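Long-range contacts in CRISPR-associated protein, Cse2 family (PDB 3WA8), which probably binds G-rich crRNA sequence and stabilises the R-loop as the CasB (Cse2) protein of a CRISPR interference complex: residues 59-64 / 168-173; 32-37 / 65-70; 12-17 / 46-51; 103-108 / 180-185. One frame throughout, in Å; residues are numbered along the deposited sequence.

Helix 59-72 is the common element of interactions 1 and 2: its first half meets residues 168-173 and its second half the turn 32-37. Their centres lie about 12 Å apart, and Ile63 O touches Pro37 CB at 3.7 Å. One mercury ion sits at this junction, held by Cys64 and about 4 Å from the side chain of Leu67. Interaction 3, its centre about 14 Å from that of interaction 2, is tied in by Glu46, which reaches Arg62 and Tyr66, and by Tyr65 packing on Phe14. Interaction 4 is centred about 17 Å from interaction 1 and joined to it through Asp168. Interactions 2 and 4 lie on opposite sides of the chain's centre, their own centres about 23 Å apart.

Interaction 1: residues 59-64 / 168-173; sequences RWERIC and DLLAWN. With HG (mercury (II) ion), chain C.
Trp60 spans from helix 59-72 to the last turn of helix 162-170, where its NE1 donates to Leu169 O at 2.9 Å in a bent bond (138° at the hydrogen). The same oxygen accepts Trp172 N, and the two donors arrive from opposite faces of the carbonyl plane; one carbonyl thus serves both its own turn and the indole of Trp60. CG of Trp60 stands anti to the backbone N (chi1 -167°), which starts the side chain on its way to the other helix. Leu170 O lies in the ring plane at the edge, 3.6 Å from Trp60 CD1.

The close-packed part is the buried side. Cys64 SG rests over one face of the indole toward its rim and touches Leu169 CB at 3.9 Å, while Trp172 CB meets Trp60 CZ2. A mercury ion, bound by Cys64 SG at 2.8 Å, lies over the rim of the same indole face, 3.2 Å from Trp60 CH2. CA and CG of Glu61 lie against Leu170 CD2, the CG at 3.7 Å.

The outer side is looser. The exposed Asn173 lays ND2 over the opposite indole face, 3.5 Å from Trp60 NE1, with the amide plane turned 52° from the ring. Leu141 of helix 141-154 also touches Trp60, Leu169 and Trp172, and the contact belongs to the helix packing of the all-helical Cse2 fold, at the end of helix 162-170.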
# COMPACT_ATOMS: atom_id res chain seq x y z
N ARG A 59 -16.56 4.41 6.36
CA ARG A 59 -15.63 5.49 6.49
C ARG A 59 -14.23 4.95 6.26
O ARG A 59 -13.36 5.65 5.73
CB ARG A 59 -15.82 6.19 7.84
CG ARG A 59 -17.24 6.77 8.00
CD ARG A 59 -17.28 8.12 8.73
NE ARG A 59 -18.10 8.04 9.94
CZ ARG A 59 -17.67 7.56 11.11
NH1 ARG A 59 -16.43 7.11 11.24
NH2 ARG A 59 -18.49 7.51 12.16
N TRP A 60 -14.04 3.68 6.60
CA TRP A 60 -12.78 2.98 6.36
C TRP A 60 -12.44 2.88 4.88
O TRP A 60 -11.37 3.28 4.45
CB TRP A 60 -12.81 1.59 6.98
CG TRP A 60 -11.48 0.95 7.03
CD1 TRP A 60 -11.16 -0.30 6.60
CD2 TRP A 60 -10.26 1.53 7.53
NE1 TRP A 60 -9.82 -0.55 6.81
CE2 TRP A 60 -9.25 0.55 7.38
CE3 TRP A 60 -9.94 2.77 8.10
CZ2 TRP A 60 -7.94 0.78 7.79
CZ3 TRP A 60 -8.64 2.99 8.48
CH2 TRP A 60 -7.65 1.99 8.35
N GLU A 61 -13.39 2.36 4.11
CA GLU A 61 -13.19 2.22 2.69
C GLU A 61 -12.69 3.54 2.13
O GLU A 61 -11.64 3.59 1.51
CB GLU A 61 -14.48 1.77 2.01
CG GLU A 61 -14.30 1.43 0.54
CD GLU A 61 -15.34 0.42 0.00
OE1 GLU A 61 -16.52 0.81 -0.21
OE2 GLU A 61 -14.94 -0.76 -0.23
N ARG A 62 -13.43 4.61 2.40
CA ARG A 62 -13.10 5.92 1.87
C ARG A 62 -11.68 6.35 2.29
O ARG A 62 -10.89 6.85 1.46
CB ARG A 62 -14.20 6.94 2.22
CG ARG A 62 -13.77 8.36 2.59
CD ARG A 62 -15.01 9.27 2.84
NE ARG A 62 -15.72 9.50 1.60
CZ ARG A 62 -15.54 10.55 0.80
NH1 ARG A 62 -14.71 11.53 1.12
NH2 ARG A 62 -16.22 10.61 -0.34
N ILE A 63 -11.34 6.12 3.55
CA ILE A 63 -9.99 6.43 3.98
C ILE A 63 -8.99 5.58 3.17
O ILE A 63 -7.99 6.09 2.66
CB ILE A 63 -9.83 6.25 5.48
CG1 ILE A 63 -10.56 7.36 6.20
CG2 ILE A 63 -8.37 6.30 5.90
CD1 ILE A 63 -11.02 6.99 7.62
N CYS A 64 -9.25 4.30 3.01
CA CYS A 64 -8.27 3.44 2.38
C CYS A 64 -8.04 3.86 0.93
O CYS A 64 -6.90 4.18 0.55
CB CYS A 64 -8.63 1.97 2.59
SG CYS A 64 -8.66 1.49 4.39
N ASP A 168 -5.54 -5.01 1.07
CA ASP A 168 -5.04 -5.36 2.39
C ASP A 168 -5.47 -4.34 3.43
O ASP A 168 -6.02 -4.72 4.47
CB ASP A 168 -3.52 -5.55 2.37
CG ASP A 168 -3.11 -6.94 1.90
OD1 ASP A 168 -3.95 -7.86 1.87
OD2 ASP A 168 -1.92 -7.11 1.54
N LEU A 169 -5.25 -3.06 3.14
CA LEU A 169 -5.78 -2.03 4.01
C LEU A 169 -7.28 -2.19 4.23
O LEU A 169 -7.74 -2.02 5.35
CB LEU A 169 -5.49 -0.65 3.48
CG LEU A 169 -4.01 -0.31 3.40
CD1 LEU A 169 -3.84 1.09 2.84
CD2 LEU A 169 -3.35 -0.42 4.78
N LEU A 170 -8.05 -2.55 3.21
CA LEU A 170 -9.48 -2.63 3.41
C LEU A 170 -9.81 -3.65 4.47
O LEU A 170 -10.83 -3.53 5.13
CB LEU A 170 -10.23 -2.92 2.13
CG LEU A 170 -10.37 -1.73 1.16
CD1 LEU A 170 -10.49 -2.23 -0.28
CD2 LEU A 170 -11.50 -0.76 1.51
N ALA A 171 -8.94 -4.63 4.66
CA ALA A 171 -9.26 -5.76 5.54
C ALA A 171 -8.51 -5.74 6.86
O ALA A 171 -8.57 -6.68 7.66
CB ALA A 171 -9.08 -7.08 4.82
N TRP A 172 -7.84 -4.62 7.10
CA TRP A 172 -7.14 -4.35 8.34
C TRP A 172 -7.87 -4.69 9.63
O TRP A 172 -7.25 -5.22 10.53
CB TRP A 172 -6.70 -2.90 8.38
CG TRP A 172 -5.59 -2.66 9.29
CD1 TRP A 172 -5.65 -2.09 10.53
CD2 TRP A 172 -4.23 -2.99 9.07
NE1 TRP A 172 -4.40 -2.03 11.09
CE2 TRP A 172 -3.50 -2.57 10.21
CE3 TRP A 172 -3.54 -3.59 8.01
CZ2 TRP A 172 -2.12 -2.75 10.33
CZ3 TRP A 172 -2.15 -3.77 8.12
CH2 TRP A 172 -1.46 -3.36 9.28
N ASN A 173 -9.17 -4.38 9.75
CA ASN A 173 -9.91 -4.59 11.01
C ASN A 173 -10.62 -5.92 11.06
O ASN A 173 -11.58 -6.04 11.81
CB ASN A 173 -10.94 -3.48 11.25
CG ASN A 173 -10.33 -2.10 11.08
OD1 ASN A 173 -9.37 -1.76 11.78
ND2 ASN A 173 -10.86 -1.30 10.12
HG HG C . -6.44 2.74 5.47

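Interaction 2: residues 32-37 / 65-70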
# COMPACT_ATOMS: atom_id res chain seq x y z
N ARG A 32 -2.37 16.21 -1.63
CA ARG A 32 -2.82 17.12 -0.57
C ARG A 32 -3.69 16.45 0.51
O ARG A 32 -3.56 16.79 1.69
CB ARG A 32 -3.56 18.31 -1.18
CG ARG A 32 -4.06 19.26 -0.14
CD ARG A 32 -4.07 20.70 -0.60
NE ARG A 32 -3.57 21.56 0.49
CZ ARG A 32 -3.75 22.88 0.52
NH1 ARG A 32 -4.40 23.49 -0.47
NH2 ARG A 32 -3.27 23.61 1.55
N GLY A 33 -4.55 15.51 0.11
CA GLY A 33 -5.40 14.80 1.03
C GLY A 33 -4.69 13.82 1.96
O GLY A 33 -5.30 13.28 2.88
N LEU A 34 -3.41 13.58 1.74
CA LEU A 34 -2.66 12.60 2.57
C LEU A 34 -2.82 12.73 4.10
O LEU A 34 -2.89 11.73 4.80
CB LEU A 34 -1.17 12.57 2.20
CG LEU A 34 -0.85 11.79 0.93
CD1 LEU A 34 0.62 11.85 0.61
CD2 LEU A 34 -1.36 10.33 1.08
N ASP A 35 -2.87 13.95 4.63
CA ASP A 35 -2.95 14.08 6.08
C ASP A 35 -4.36 13.74 6.62
O ASP A 35 -4.53 13.49 7.81
CB ASP A 35 -2.56 15.50 6.55
CG ASP A 35 -1.32 16.06 5.82
OD1 ASP A 35 -0.27 16.17 6.50
OD2 ASP A 35 -1.41 16.42 4.60
N ALA A 36 -5.38 13.78 5.76
CA ALA A 36 -6.75 13.52 6.18
C ALA A 36 -7.44 12.95 4.96
O ALA A 36 -8.27 13.62 4.31
CB ALA A 36 -7.41 14.79 6.64
N PRO A 37 -7.08 11.70 4.59
CA PRO A 37 -7.56 11.06 3.35
C PRO A 37 -9.07 11.06 3.31
O PRO A 37 -9.70 10.70 4.30
CB PRO A 37 -7.07 9.63 3.47
CG PRO A 37 -6.04 9.63 4.54
CD PRO A 37 -6.22 10.83 5.40
N TYR A 65 -9.12 3.92 0.13
CA TYR A 65 -9.03 4.42 -1.26
C TYR A 65 -8.25 5.70 -1.40
O TYR A 65 -7.32 5.80 -2.22
CB TYR A 65 -10.41 4.62 -1.86
CG TYR A 65 -10.96 3.36 -2.46
CD1 TYR A 65 -11.50 2.38 -1.65
CD2 TYR A 65 -10.92 3.12 -3.83
CE1 TYR A 65 -11.97 1.22 -2.15
CE2 TYR A 65 -11.41 1.92 -4.38
CZ TYR A 65 -11.94 0.98 -3.52
OH TYR A 65 -12.46 -0.22 -3.96
N TYR A 66 -8.62 6.70 -0.62
CA TYR A 66 -8.00 8.00 -0.76
C TYR A 66 -6.54 7.96 -0.37
O TYR A 66 -5.70 8.53 -1.05
CB TYR A 66 -8.74 9.07 0.04
CG TYR A 66 -9.77 9.80 -0.77
CD1 TYR A 66 -11.14 9.60 -0.55
CD2 TYR A 66 -9.39 10.66 -1.80
CE1 TYR A 66 -12.09 10.28 -1.29
CE2 TYR A 66 -10.33 11.34 -2.54
CZ TYR A 66 -11.68 11.14 -2.28
OH TYR A 66 -12.60 11.81 -3.04
N LEU A 67 -6.25 7.27 0.72
CA LEU A 67 -4.87 7.08 1.14
C LEU A 67 -4.08 6.39 0.02
O LEU A 67 -2.98 6.81 -0.29
CB LEU A 67 -4.81 6.23 2.40
CG LEU A 67 -3.46 6.00 3.06
CD1 LEU A 67 -2.90 7.29 3.57
CD2 LEU A 67 -3.62 5.05 4.22
N VAL A 68 -4.63 5.36 -0.60
CA VAL A 68 -3.81 4.69 -1.60
C VAL A 68 -3.62 5.63 -2.78
O VAL A 68 -2.52 5.70 -3.37
CB VAL A 68 -4.34 3.29 -2.04
CG1 VAL A 68 -3.63 2.83 -3.27
CG2 VAL A 68 -4.11 2.28 -0.95
N ALA A 69 -4.66 6.39 -3.09
CA ALA A 69 -4.55 7.35 -4.16
C ALA A 69 -3.39 8.31 -3.86
O ALA A 69 -2.47 8.50 -4.69
CB ALA A 69 -5.83 8.09 -4.29
N GLY A 70 -3.38 8.88 -2.65
CA GLY A 70 -2.36 9.85 -2.29
C GLY A 70 -0.97 9.26 -2.36
O GLY A 70 -0.05 9.90 -2.91
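The turn leaving helix 24-32 folds Leu34 and Pro37 down onto helix 59-72, an apolar loop-to-helix contact in the helical Cse2 fold. Leu34 bears on Gly70: its CD2 comes to 3.5 Å from Gly70 CA. Gly70 has no side chain, and the methyl lies directly on the helix backbone. The leucine sets out at an angle to the helix, and the branch at its end closes in on it. Leu34 CD2 also approaches Leu67 CD1 at 4.2 Å.

One helical turn back along helix 59-72, the proline ring occupies the surface between Tyr66 and Leu67. Pro37 CB meets Leu67 N at 3.7 Å and Tyr66 CB at 3.9 Å, while Pro37 CG reaches Leu67 CD1 at 4.0 Å; Pro37 and Leu67 lie side by side, pointing the same way. In the fold this turn belongs to the connection between helices 24-32 and 43-49, laid on helix 59-72. It is closed within itself by Ala36 N bonding to Gly33 O at 2.9 Å. Leu67 is packed further by Pro142 and Leu145 of helix 141-154. The Tyr66 ring leads away from the proline, and its hydroxyl is hydrogen-bonded to Glu46 and to the backbone N of Val42.

Interaction 3: residues 12-17 / 46-51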
# COMPACT_ATOMS: atom_id res chain seq x y z
N GLN A 12 -7.77 -3.64 -8.29
CA GLN A 12 -7.07 -3.55 -9.55
C GLN A 12 -7.76 -2.52 -10.43
O GLN A 12 -7.12 -1.61 -10.92
CB GLN A 12 -7.03 -4.90 -10.29
CG GLN A 12 -6.07 -5.89 -9.69
CD GLN A 12 -5.98 -7.19 -10.47
OE1 GLN A 12 -6.91 -7.63 -11.18
NE2 GLN A 12 -4.83 -7.83 -10.33
N ALA A 13 -9.06 -2.66 -10.63
CA ALA A 13 -9.76 -1.74 -11.49
C ALA A 13 -9.51 -0.31 -11.03
O ALA A 13 -9.34 0.59 -11.85
CB ALA A 13 -11.23 -2.04 -11.49
N PHE A 14 -9.45 -0.12 -9.72
CA PHE A 14 -9.32 1.21 -9.21
C PHE A 14 -7.97 1.81 -9.62
O PHE A 14 -7.90 2.94 -10.12
CB PHE A 14 -9.49 1.21 -7.70
CG PHE A 14 -9.25 2.54 -7.06
CD1 PHE A 14 -10.12 3.62 -7.30
CD2 PHE A 14 -8.15 2.73 -6.22
CE1 PHE A 14 -9.89 4.87 -6.71
CE2 PHE A 14 -7.93 3.96 -5.62
CZ PHE A 14 -8.80 5.04 -5.87
N VAL A 15 -6.92 1.03 -9.40
CA VAL A 15 -5.57 1.48 -9.69
C VAL A 15 -5.39 1.73 -11.19
O VAL A 15 -4.90 2.77 -11.57
CB VAL A 15 -4.55 0.48 -9.12
CG1 VAL A 15 -3.15 0.68 -9.73
CG2 VAL A 15 -4.54 0.61 -7.58
N ARG A 16 -5.80 0.79 -12.03
CA ARG A 16 -5.82 1.03 -13.47
C ARG A 16 -6.47 2.38 -13.83
O ARG A 16 -5.95 3.12 -14.67
CB ARG A 16 -6.54 -0.13 -14.17
CG ARG A 16 -6.73 -0.00 -15.69
CD ARG A 16 -6.98 -1.41 -16.34
NE ARG A 16 -6.29 -2.45 -15.55
CZ ARG A 16 -6.31 -3.77 -15.78
NH1 ARG A 16 -7.01 -4.28 -16.81
NH2 ARG A 16 -5.63 -4.59 -14.96
N TYR A 17 -7.59 2.69 -13.19
CA TYR A 17 -8.37 3.88 -13.49
C TYR A 17 -7.58 5.12 -13.13
O TYR A 17 -7.52 6.07 -13.92
CB TYR A 17 -9.68 3.76 -12.71
CG TYR A 17 -10.71 4.88 -12.76
CD1 TYR A 17 -11.76 4.88 -13.68
CD2 TYR A 17 -10.71 5.86 -11.77
CE1 TYR A 17 -12.75 5.92 -13.65
CE2 TYR A 17 -11.65 6.87 -11.71
CZ TYR A 17 -12.67 6.92 -12.64
OH TYR A 17 -13.59 7.97 -12.50
N GLU A 46 -14.17 10.00 -6.02
CA GLU A 46 -15.58 10.03 -5.64
C GLU A 46 -16.46 9.30 -6.65
O GLU A 46 -17.37 8.55 -6.28
CB GLU A 46 -16.05 11.47 -5.52
CG GLU A 46 -15.46 12.22 -4.37
CD GLU A 46 -15.83 11.63 -3.04
OE1 GLU A 46 -16.95 11.10 -2.93
OE2 GLU A 46 -15.01 11.69 -2.10
N GLY A 47 -16.18 9.54 -7.93
CA GLY A 47 -16.83 8.86 -9.01
C GLY A 47 -16.71 7.37 -8.84
O GLY A 47 -17.71 6.64 -8.97
N PHE A 48 -15.50 6.90 -8.55
CA PHE A 48 -15.27 5.46 -8.50
C PHE A 48 -15.98 4.88 -7.30
O PHE A 48 -16.68 3.87 -7.42
CB PHE A 48 -13.78 5.16 -8.49
CG PHE A 48 -13.46 3.72 -8.67
CD1 PHE A 48 -13.17 3.21 -9.93
CD2 PHE A 48 -13.42 2.86 -7.58
CE1 PHE A 48 -12.86 1.87 -10.11
CE2 PHE A 48 -13.12 1.50 -7.75
CZ PHE A 48 -12.84 1.01 -9.02
N LEU A 49 -15.85 5.55 -6.15
CA LEU A 49 -16.53 5.09 -4.93
C LEU A 49 -18.04 5.16 -5.06
O LEU A 49 -18.75 4.33 -4.52
CB LEU A 49 -16.10 5.90 -3.71
CG LEU A 49 -14.63 5.97 -3.31
CD1 LEU A 49 -14.39 7.10 -2.36
CD2 LEU A 49 -14.22 4.67 -2.69
N GLY A 50 -18.52 6.16 -5.79
CA GLY A 50 -19.95 6.34 -5.98
C GLY A 50 -20.56 5.32 -6.91
O GLY A 50 -21.78 5.30 -7.11
N ARG A 51 -19.73 4.46 -7.48
CA ARG A 51 -20.23 3.43 -8.38
C ARG A 51 -20.26 2.04 -7.75
O ARG A 51 -20.52 1.05 -8.43
CB ARG A 51 -19.46 3.46 -9.71
CG ARG A 51 -19.98 4.53 -10.70
CD ARG A 51 -19.35 4.43 -12.09
NE ARG A 51 -17.88 4.50 -12.04
CZ ARG A 51 -17.17 5.64 -12.07
NH1 ARG A 51 -17.79 6.82 -12.16
NH2 ARG A 51 -15.85 5.60 -12.01
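Phe48 presents one ring face to the edge of Phe14 and turns its own edge toward the face of Tyr17, giving two linked edge-to-face stacks. In the first, Phe14 CD1 stands 3.4 Å above the Phe48 plane, offset to the rim and nearest to Phe48 CD2; the planes are inclined at 61°. In the second, Phe48 CD1 lies 4.0 Å above the Tyr17 plane, again toward the rim, with the ring planes at 55°. Phe48 CG is anti to the backbone N (chi1 -170°), which directs it toward helix 10-21; the ring's CZ reaches Ala13 CB at 4.2 Å.

At the outer margin Tyr17 and Arg51 meet tip to tip. The hydroxyl lies at the edge of the guanidinium and receives a weak hydrogen bond from Arg51 NH2 to Tyr17 OH, 3.3 Å long, while Gly47 O sits over one guanidinium face. An alanine in place of Phe48 would probably leave the Phe14 edge and the Tyr17 face without their shared ring and open a gap between the helices. Phe14, Phe48 and Tyr17 form an aromatic cluster joining helices 10-21 and 43-49.

Interaction 4: residues 103-108 / 180-185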
# COMPACT_ATOMS: atom_id res chain seq x y z
N LYS A 103 3.61 -16.17 -4.85
CA LYS A 103 3.09 -14.95 -5.50
C LYS A 103 2.23 -14.17 -4.50
O LYS A 103 2.29 -12.95 -4.45
CB LYS A 103 2.27 -15.29 -6.75
CG LYS A 103 2.32 -14.24 -7.88
CD LYS A 103 2.38 -14.94 -9.24
CE LYS A 103 3.42 -16.11 -9.22
NZ LYS A 103 3.54 -16.85 -10.52
N GLY A 104 1.45 -14.91 -3.71
CA GLY A 104 0.67 -14.36 -2.61
C GLY A 104 1.51 -13.39 -1.80
O GLY A 104 1.21 -12.19 -1.78
N TYR A 105 2.57 -13.91 -1.19
CA TYR A 105 3.43 -13.15 -0.28
C TYR A 105 4.21 -12.01 -0.89
O TYR A 105 4.27 -10.92 -0.30
CB TYR A 105 4.39 -14.09 0.45
CG TYR A 105 3.73 -14.93 1.54
CD1 TYR A 105 3.90 -16.33 1.58
CD2 TYR A 105 2.94 -14.34 2.54
CE1 TYR A 105 3.31 -17.11 2.59
CE2 TYR A 105 2.33 -15.12 3.54
CZ TYR A 105 2.53 -16.49 3.56
OH TYR A 105 1.94 -17.25 4.54
N ARG A 106 4.82 -12.24 -2.06
CA ARG A 106 5.64 -11.22 -2.73
C ARG A 106 4.82 -9.99 -3.03
O ARG A 106 5.29 -8.85 -2.96
CB ARG A 106 6.23 -11.76 -4.03
CG ARG A 106 7.07 -13.02 -3.87
CD ARG A 106 7.52 -13.62 -5.24
NE ARG A 106 8.33 -14.82 -5.00
CZ ARG A 106 9.64 -14.82 -4.76
NH1 ARG A 106 10.32 -13.67 -4.77
NH2 ARG A 106 10.28 -15.97 -4.53
N ARG A 107 3.55 -10.23 -3.33
CA ARG A 107 2.63 -9.17 -3.70
C ARG A 107 2.10 -8.34 -2.52
O ARG A 107 1.40 -7.36 -2.74
CB ARG A 107 1.51 -9.73 -4.58
CG ARG A 107 1.95 -9.93 -6.04
CD ARG A 107 0.86 -10.48 -6.94
NE ARG A 107 1.22 -10.42 -8.36
CZ ARG A 107 1.04 -9.35 -9.15
NH1 ARG A 107 0.50 -8.23 -8.66
NH2 ARG A 107 1.40 -9.40 -10.43
N THR A 108 2.49 -8.69 -1.30
CA THR A 108 2.03 -7.98 -0.10
C THR A 108 3.07 -6.98 0.43
O THR A 108 4.25 -7.13 0.19
CB THR A 108 1.73 -8.95 1.05
OG1 THR A 108 2.95 -9.31 1.70
CG2 THR A 108 1.01 -10.20 0.55
N GLN A 180 -2.42 -8.75 8.97
CA GLN A 180 -1.24 -8.51 9.76
C GLN A 180 -0.49 -9.82 9.87
O GLN A 180 0.73 -9.85 9.71
CB GLN A 180 -1.60 -7.94 11.12
CG GLN A 180 -2.24 -6.54 11.04
CD GLN A 180 -3.77 -6.55 10.99
OE1 GLN A 180 -4.42 -7.56 10.65
NE2 GLN A 180 -4.35 -5.41 11.32
N GLN A 181 -1.23 -10.91 10.10
CA GLN A 181 -0.61 -12.22 10.03
C GLN A 181 0.11 -12.38 8.70
O GLN A 181 1.26 -12.83 8.66
CB GLN A 181 -1.64 -13.34 10.12
CG GLN A 181 -2.26 -13.51 11.43
CD GLN A 181 -3.21 -14.66 11.44
OE1 GLN A 181 -2.85 -15.79 11.14
NE2 GLN A 181 -4.43 -14.39 11.82
N LYS A 182 -0.58 -12.00 7.62
CA LYS A 182 -0.13 -12.32 6.27
C LYS A 182 1.14 -11.56 6.01
O LYS A 182 2.12 -12.12 5.52
CB LYS A 182 -1.19 -11.91 5.25
CG LYS A 182 -1.01 -12.52 3.86
CD LYS A 182 -1.56 -11.60 2.77
CE LYS A 182 -3.09 -11.41 2.83
NZ LYS A 182 -3.53 -10.21 2.04
N TRP A 183 1.12 -10.28 6.35
CA TRP A 183 2.29 -9.45 6.18
C TRP A 183 3.47 -10.01 6.95
O TRP A 183 4.54 -10.15 6.38
CB TRP A 183 1.99 -8.03 6.62
CG TRP A 183 1.18 -7.30 5.63
CD1 TRP A 183 0.45 -7.83 4.60
CD2 TRP A 183 0.99 -5.89 5.56
NE1 TRP A 183 -0.18 -6.84 3.90
CE2 TRP A 183 0.11 -5.64 4.47
CE3 TRP A 183 1.44 -4.81 6.33
CZ2 TRP A 183 -0.30 -4.36 4.12
CZ3 TRP A 183 1.03 -3.53 5.98
CH2 TRP A 183 0.17 -3.32 4.88
N ALA A 184 3.25 -10.36 8.21
CA ALA A 184 4.34 -10.81 9.04
C ALA A 184 5.02 -12.02 8.41
O ALA A 184 6.26 -12.16 8.41
CB ALA A 184 3.84 -11.15 10.43
N ARG A 185 4.20 -12.91 7.85
CA ARG A 185 4.71 -14.15 7.31
C ARG A 185 5.48 -13.85 6.07
O ARG A 185 6.49 -14.46 5.82
CB ARG A 185 3.61 -15.16 7.03
CG ARG A 185 2.81 -15.51 8.25
CD ARG A 185 1.84 -16.60 7.98
NE ARG A 185 1.04 -16.74 9.17
CZ ARG A 185 0.42 -17.85 9.54
NH1 ARG A 185 0.48 -18.94 8.78
NH2 ARG A 185 -0.26 -17.86 10.68
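Tyr105 and Thr108 make the first shell against helix 178-197, the tyrosine on Lys182 and Arg185, the threonine on Lys182 and Trp183. The edge of the Tyr105 ring faces the helix backbone: Lys182 O lies near the ring plane, 3.6 Å from Tyr105 CE2. Tyr105 CE2 also touches Arg185 CB at 3.7 Å, and Tyr105 OH comes to 3.5 Å from Arg185 CD. Arg185 crosses the tyrosine obliquely, its chain extended from CG to NE and its end leading away. An alanine at Tyr105 would probably leave Arg185 CB and CD, and the rim of the helix at Lys182 O, without their aromatic neighbour.

Thr108 is the N-cap residue of helix 109-119, so this contact sits where helix 102-106 turns into the next helix of the Cse2 fold. Thr108 CG2 meets Lys182 CD at 3.7 Å, and Thr108 CB slides past Trp183 CD1 at 3.9 Å. The hydroxyl is turned back on its own turn: Thr108 OG1 sits between the backbone N and the carbonyl carbon (chi1 81°) and donates to a lone pair of Tyr105 O at 2.9 Å, an oxygen that also accepts Thr108 N.

Farther out, Asp168 of helix 162-170 secures both partners on helix 178-197: outside the two segments, its OD1 forms a salt bridge with Lys182 NZ and its OD2 accepts Trp183 NE1. The charge of Asp168 would probably offset the nearness of Arg167 to Lys182. The Trp183 ring is held in turn by an edge-to-face stack with Trp172 and by Leu133 and Leu134 of helix 124-135.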